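Sporulation-control protein spo0M (Bacillus subtilis, PDB 5CL2) controls the expression of spo0A and is required for the cell to pass morphological stage 0 of sporulation. Local coordinates at residues A[154-157]-A[158-161]; A[202-206]-A[207-211]. All coordinates share one frame; numbering follows the deposited sequence.

Interaction 1 (A[154-157]-A[158-161]); sequences EQAP and YFQR
Gln-160 N gives a hydrogen bond to Pro-157 O, 3.0 Å long with an N-H...O angle of 143°, and one residue earlier Phe-159 N reaches Ala-156 O at 3.3 Å. Each bond goes back three residues, and together they wind the backbone into a tight turn. Pro-157, which has no N-H to give, fits the second place of the turn that starts at Ala-156. CG of Gln-160 lies 3.4 Å from Pro-157 O, the oxygen its own N-H binds, while OE1 goes on to Leu-95 N of the second subunit.

Side-chain packing comes next. The methyl CB of Ala-156 meets the Phe-159 ring at its edge, near the ring plane, 3.9 Å from CD2. Phe-159 has CG beside the backbone N, anti to the carbonyl carbon (chi1 -64°), which brings the CD2 edge to that methyl. Tyr-158 sets its own CG anti to its N (chi1 177°), and its CD2 comes over one face of the Phe-159 ring, 3.7 Å above the plane and towards the rim. Farther out, Trp-212 meets the Phe-159 ring and Tyr-217 stacks on Tyr-158, whose OH is hydrogen-bonded to Asp-194 of the second subunit.

Successive i to i+3 bonds are the mark of a short 3-10 turn. It lies in the connection from strand 146-155 to its antiparallel neighbour 165-173, where it packs Phe-159 against Trp-212, while Tyr-158 and Gln-160 reach the second subunit.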
ATOM      1  N   GLU A 154       1.995  13.084   6.877  1.00 47.41           N
ATOM      2  CA  GLU A 154       1.880  14.010   5.762  1.00 44.72           C
ATOM      3  C   GLU A 154       1.277  13.293   4.569  1.00 43.50           C
ATOM      4  O   GLU A 154       1.573  12.118   4.311  1.00 42.26           O
ATOM      5  CB  GLU A 154       3.246  14.575   5.360  1.00 49.86           C
ATOM      6  CG  GLU A 154       4.060  15.261   6.445  1.00 49.96           C
ATOM      7  CD  GLU A 154       3.570  16.654   6.806  1.00 55.83           C
ATOM      8  OE1 GLU A 154       3.120  17.415   5.920  1.00 57.34           O
ATOM      9  OE2 GLU A 154       3.731  17.031   7.978  1.00 58.97           O
ATOM     10  N   GLN A 155       0.431  14.003   3.844  1.00 40.99           N
ATOM     11  CA  GLN A 155      -0.128  13.504   2.603  1.00 45.10           C
ATOM     12  C   GLN A 155       1.002  13.012   1.680  1.00 50.86           C
ATOM     13  O   GLN A 155       2.001  13.730   1.492  1.00 44.43           O
ATOM     14  CB  GLN A 155      -0.909  14.632   1.933  1.00 49.00           C
ATOM     15  CG  GLN A 155      -1.175  14.425   0.478  1.00 49.59           C
ATOM     16  CD  GLN A 155      -1.723  15.657  -0.175  1.00 50.14           C
ATOM     17  OE1 GLN A 155      -1.192  16.763  -0.002  1.00 50.84           O
ATOM     18  NE2 GLN A 155      -2.836  15.493  -0.888  1.00 49.60           N
ATOM     19  N   ALA A 156       0.904  11.786   1.156  1.00 47.42           N
ATOM     20  CA  ALA A 156       1.980  11.287   0.284  1.00 44.74           C
ATOM     21  C   ALA A 156       1.545  10.381  -0.895  1.00 43.57           C
ATOM     22  O   ALA A 156       2.024   9.245  -1.029  1.00 41.13           O
ATOM     23  CB  ALA A 156       3.023  10.562   1.138  1.00 40.93           C
ATOM     24  N   PRO A 157       0.723  10.915  -1.815  1.00 41.38           N
ATOM     25  CA  PRO A 157       0.340  10.126  -2.992  1.00 44.28           C
ATOM     26  C   PRO A 157       1.528   9.703  -3.836  1.00 47.28           C
ATOM     27  O   PRO A 157       1.445   8.661  -4.482  1.00 49.18           O
ATOM     28  CB  PRO A 157      -0.554  11.088  -3.795  1.00 44.73           C
ATOM     29  CG  PRO A 157      -0.180  12.454  -3.323  1.00 46.88           C
ATOM     30  CD  PRO A 157       0.163  12.277  -1.861  1.00 43.22           C
ATOM     31  N   TYR A 158       2.616  10.472  -3.819  1.00 46.44           N
ATOM     32  CA  TYR A 158       3.797  10.153  -4.631  1.00 45.93           C
ATOM     33  C   TYR A 158       4.365   8.754  -4.406  1.00 47.18           C
ATOM     34  O   TYR A 158       4.815   8.108  -5.354  1.00 46.36           O
ATOM     35  CB  TYR A 158       4.877  11.202  -4.383  1.00 52.25           C
ATOM     36  CG  TYR A 158       6.201  10.976  -5.087  1.00 55.25           C
ATOM     37  CD1 TYR A 158       6.362  11.220  -6.451  1.00 55.11           C
ATOM     38  CD2 TYR A 158       7.308  10.542  -4.367  1.00 58.46           C
ATOM     39  CE1 TYR A 158       7.600  11.026  -7.066  1.00 52.91           C
ATOM     40  CE2 TYR A 158       8.528  10.347  -4.971  1.00 57.54           C
ATOM     41  CZ  TYR A 158       8.671  10.585  -6.305  1.00 55.24           C
ATOM     42  OH  TYR A 158       9.915  10.373  -6.836  1.00 58.31           O
ATOM     43  N   PHE A 159       4.320   8.268  -3.165  1.00 48.24           N
ATOM     44  CA  PHE A 159       4.875   6.951  -2.831  1.00 44.39           C
ATOM     45  C   PHE A 159       3.894   5.795  -3.047  1.00 48.23           C
ATOM     46  O   PHE A 159       4.279   4.617  -2.996  1.00 47.22           O
ATOM     47  CB  PHE A 159       5.352   6.946  -1.387  1.00 44.33           C
ATOM     48  CG  PHE A 159       6.487   7.892  -1.129  1.00 50.86           C
ATOM     49  CD1 PHE A 159       7.705   7.716  -1.760  1.00 51.12           C
ATOM     50  CD2 PHE A 159       6.328   8.970  -0.283  1.00 45.46           C
ATOM     51  CE1 PHE A 159       8.748   8.599  -1.539  1.00 55.66           C
ATOM     52  CE2 PHE A 159       7.371   9.835  -0.043  1.00 53.86           C
ATOM     53  CZ  PHE A 159       8.586   9.656  -0.680  1.00 51.24           C
ATOM     54  N   GLN A 160       2.632   6.129  -3.306  1.00 44.88           N
ATOM     55  CA  GLN A 160       1.619   5.110  -3.608  1.00 49.80           C
ATOM     56  C   GLN A 160       1.611   3.930  -2.621  1.00 49.52           C
ATOM     57  O   GLN A 160       1.559   2.771  -3.031  1.00 50.56           O
ATOM     58  CB  GLN A 160       1.810   4.580  -5.041  1.00 46.95           C
ATOM     59  CG  GLN A 160       1.646   5.679  -6.132  1.00 48.82           C
ATOM     60  CD  GLN A 160       1.648   5.145  -7.562  1.00 51.77           C
ATOM     61  OE1 GLN A 160       1.291   3.983  -7.824  1.00 47.93           O
ATOM     62  NE2 GLN A 160       2.031   6.014  -8.509  1.00 56.05           N
ATOM     63  N   ARG A 161       1.658   4.233  -1.326  1.00 43.53           N
ATOM     64  CA  ARG A 161       1.642   3.193  -0.295  1.00 50.25           C
ATOM     65  C   ARG A 161       0.204   2.722   0.010  1.00 47.47           C
ATOM     66  O   ARG A 161      -0.779   3.241  -0.542  1.00 39.33           O
ATOM     67  CB  ARG A 161       2.280   3.705   0.997  1.00 49.63           C
ATOM     68  CG  ARG A 161       3.520   4.544   0.793  1.00 47.05           C
ATOM     69  CD  ARG A 161       4.611   3.677   0.269  1.00 50.73           C
ATOM     70  NE  ARG A 161       5.004   2.690   1.265  1.00 58.60           N
ATOM     71  CZ  ARG A 161       5.768   1.639   0.987  1.00 58.28           C
ATOM     72  NH1 ARG A 161       6.181   1.453  -0.253  1.00 55.75           N
ATOM     73  NH2 ARG A 161       6.102   0.772   1.936  1.00 55.31           N
TER

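Interaction 2 (A[202-206]-A[207-211]); sequences VDRRA and RGLRG
Arg-204 O accepts a straight backbone bond from Leu-209 N (2.8 Å, N-H...O angle 169°), and Gly-208 N bonds to Arg-205 O at 2.9 Å. With Gly-208 at positive phi, this pair of bonds makes a Schellman motif closing the helical turn 204-206. Arg-207 N bonds to Asp-203 O one step earlier.

Arginine side chains add bonds to carbonyls. Arg-204 NH2 reaches Gly-211 O at 2.8 Å, the oxygen lying in the guanidinium plane. Arg-207, bent at chi3 (-79°), brings NH2 to within 3.2 Å of Val-202 O, nearly head-on to the C=O; its NE adds a weak bond to Asp-203 O. Outside the loop, Glu-168 pairs with both Arg-204 and Arg-205, and Glu-201 with Arg-207.

Leu-209 packs its aliphatic atoms on two guanidinium faces: CD1 lies 3.5 Å above the centre of that of Arg-207, and CB sits over a face of that of Arg-204. A leucine in place of Arg-204 would probably leave Gly-211 O without this donor and Glu-168 without one of its cationic mates.

Carboxylates thus probably balance the charge, while the guanidiniums of Arg-204 and Arg-207 bind the loop's carbonyls.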
ATOM      1  N   VAL A 202      16.537  16.630   2.336  1.00 49.73           N
ATOM      2  CA  VAL A 202      17.070  17.714   3.150  1.00 47.35           C
ATOM      3  C   VAL A 202      16.394  19.016   2.772  1.00 48.90           C
ATOM      4  O   VAL A 202      15.917  19.166   1.647  1.00 49.14           O
ATOM      5  CB  VAL A 202      18.614  17.892   2.998  1.00 48.12           C
ATOM      6  CG1 VAL A 202      19.340  16.559   3.243  1.00 46.27           C
ATOM      7  CG2 VAL A 202      18.951  18.437   1.636  1.00 48.46           C
ATOM      8  N   ASP A 203      16.321  19.931   3.739  1.00 47.09           N
ATOM      9  CA  ASP A 203      15.906  21.316   3.497  1.00 49.86           C
ATOM     10  C   ASP A 203      14.492  21.444   2.922  1.00 52.48           C
ATOM     11  O   ASP A 203      14.194  22.418   2.234  1.00 52.47           O
ATOM     12  CB  ASP A 203      16.900  22.039   2.547  1.00 51.66           C
ATOM     13  CG  ASP A 203      18.278  22.304   3.189  1.00 50.50           C
ATOM     14  OD1 ASP A 203      18.389  22.283   4.439  1.00 48.46           O
ATOM     15  OD2 ASP A 203      19.247  22.595   2.433  1.00 53.76           O
ATOM     16  N   ARG A 204      13.600  20.510   3.259  1.00 56.59           N
ATOM     17  CA  ARG A 204      12.198  20.625   2.837  1.00 54.24           C
ATOM     18  C   ARG A 204      11.526  21.852   3.454  1.00 47.93           C
ATOM     19  O   ARG A 204      10.782  22.564   2.763  1.00 45.04           O
ATOM     20  CB  ARG A 204      11.428  19.340   3.182  1.00 52.00           C
ATOM     21  CG  ARG A 204      11.586  18.254   2.098  1.00 54.04           C
ATOM     22  CD  ARG A 204      10.956  16.919   2.507  1.00 53.86           C
ATOM     23  NE  ARG A 204       9.524  17.013   2.800  1.00 54.27           N
ATOM     24  CZ  ARG A 204       8.580  17.071   1.869  1.00 52.14           C
ATOM     25  NH1 ARG A 204       8.903  17.054   0.581  1.00 52.96           N
ATOM     26  NH2 ARG A 204       7.312  17.146   2.228  1.00 52.72           N
ATOM     27  N   ARG A 205      11.807  22.141   4.723  1.00 47.48           N
ATOM     28  CA  ARG A 205      11.201  23.320   5.339  1.00 48.02           C
ATOM     29  C   ARG A 205      11.778  24.574   4.732  1.00 52.57           C
ATOM     30  O   ARG A 205      11.025  25.492   4.422  1.00 53.53           O
ATOM     31  CB  ARG A 205      11.415  23.382   6.864  1.00 50.56           C
ATOM     32  CG  ARG A 205      10.831  22.227   7.646  1.00 59.35           C
ATOM     33  CD  ARG A 205       9.519  21.769   7.029  1.00 55.60           C
ATOM     34  NE  ARG A 205       9.408  20.332   7.218  1.00 55.60           N
ATOM     35  CZ  ARG A 205       8.888  19.510   6.318  1.00 53.10           C
ATOM     36  NH1 ARG A 205       8.427  19.970   5.159  1.00 53.24           N
ATOM     37  NH2 ARG A 205       8.850  18.222   6.576  1.00 59.96           N
ATOM     38  N   ALA A 206      13.102  24.606   4.537  1.00 50.76           N
ATOM     39  CA  ALA A 206      13.739  25.760   3.910  1.00 53.57           C
ATOM     40  C   ALA A 206      13.106  26.004   2.554  1.00 53.72           C
ATOM     41  O   ALA A 206      12.880  27.142   2.165  1.00 54.92           O
ATOM     42  CB  ALA A 206      15.274  25.557   3.765  1.00 54.71           C
ATOM     43  N   ARG A 207      12.813  24.927   1.838  1.00 51.27           N
ATOM     44  CA  ARG A 207      12.248  25.050   0.497  1.00 54.06           C
ATOM     45  C   ARG A 207      10.718  25.215   0.527  1.00 50.73           C
ATOM     46  O   ARG A 207      10.075  25.339  -0.515  1.00 55.38           O
ATOM     47  CB  ARG A 207      12.629  23.837  -0.350  1.00 48.66           C
ATOM     48  CG  ARG A 207      14.133  23.708  -0.595  1.00 58.66           C
ATOM     49  CD  ARG A 207      14.438  22.611  -1.589  1.00 55.09           C
ATOM     50  NE  ARG A 207      14.374  21.302  -0.960  1.00 58.57           N
ATOM     51  CZ  ARG A 207      14.216  20.171  -1.631  1.00 60.43           C
ATOM     52  NH1 ARG A 207      14.093  20.203  -2.953  1.00 59.63           N
ATOM     53  NH2 ARG A 207      14.161  19.014  -0.979  1.00 60.30           N
ATOM     54  N   GLY A 208      10.141  25.229   1.722  1.00 56.32           N
ATOM     55  CA  GLY A 208       8.696  25.372   1.881  1.00 56.53           C
ATOM     56  C   GLY A 208       7.888  24.257   1.231  1.00 53.17           C
ATOM     57  O   GLY A 208       6.819  24.493   0.662  1.00 53.23           O
ATOM     58  N   LEU A 209       8.415  23.040   1.303  1.00 53.20           N
ATOM     59  CA  LEU A 209       7.730  21.854   0.781  1.00 55.30           C
ATOM     60  C   LEU A 209       6.959  21.141   1.898  1.00 52.25           C
ATOM     61  O   LEU A 209       7.498  20.933   2.987  1.00 51.49           O
ATOM     62  CB  LEU A 209       8.723  20.873   0.144  1.00 50.33           C
ATOM     63  CG  LEU A 209       9.593  21.378  -1.008  1.00 53.67           C
ATOM     64  CD1 LEU A 209      10.681  20.376  -1.321  1.00 52.19           C
ATOM     65  CD2 LEU A 209       8.742  21.651  -2.230  1.00 55.67           C
ATOM     66  N   ARG A 210       5.702  20.790   1.622  1.00 52.72           N
ATOM     67  CA  ARG A 210       4.875  19.982   2.528  1.00 51.02           C
ATOM     68  C   ARG A 210       4.225  18.868   1.728  1.00 52.16           C
ATOM     69  O   ARG A 210       3.768  19.083   0.596  1.00 52.58           O
ATOM     70  CB  ARG A 210       3.793  20.809   3.235  1.00 55.50           C
ATOM     71  CG  ARG A 210       4.279  21.764   4.331  1.00 56.72           C
ATOM     72  CD  ARG A 210       4.860  21.026   5.550  1.00 58.70           C
ATOM     73  NE  ARG A 210       3.902  20.271   6.368  1.00 60.35           N
ATOM     74  CZ  ARG A 210       3.118  20.800   7.314  1.00 64.10           C
ATOM     75  NH1 ARG A 210       3.154  22.101   7.574  1.00 66.07           N
ATOM     76  NH2 ARG A 210       2.302  20.030   8.016  1.00 51.35           N
ATOM     77  N   GLY A 211       4.212  17.669   2.296  1.00 47.46           N
ATOM     78  CA  GLY A 211       3.632  16.531   1.608  1.00 47.87           C
ATOM     79  C   GLY A 211       4.541  16.022   0.509  1.00 50.59           C
ATOM     80  O   GLY A 211       5.491  16.703   0.125  1.00 47.20           O
TER

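How the interactions relate
Interaction 1 comes first along the chain and is finished before interaction 2 opens; their centres lie 16 Å apart, on the same side of the chain's centre. Both hang from one five-stranded antiparallel sheet: 154-161 begins at the end of 146-155, one of the sheet's outermost strands, whereas the loop 202-211 follows strand 195-202. They meet directly in a salt bridge, Glu-154 OE1 to Arg-210 NE at 3.0 Å. Trp-212, directly after 207-211, makes backbone hydrogen bonds with Gln-155 and Tyr-158, and forms a cation-pi contact with Arg-204. Each contributes a link to the neighbouring mixed sheet: Gln-155 by a backbone hydrogen bond with Val-54 on strand 40-57, Arg-210 by pairing with Glu-61 on strand 60-79.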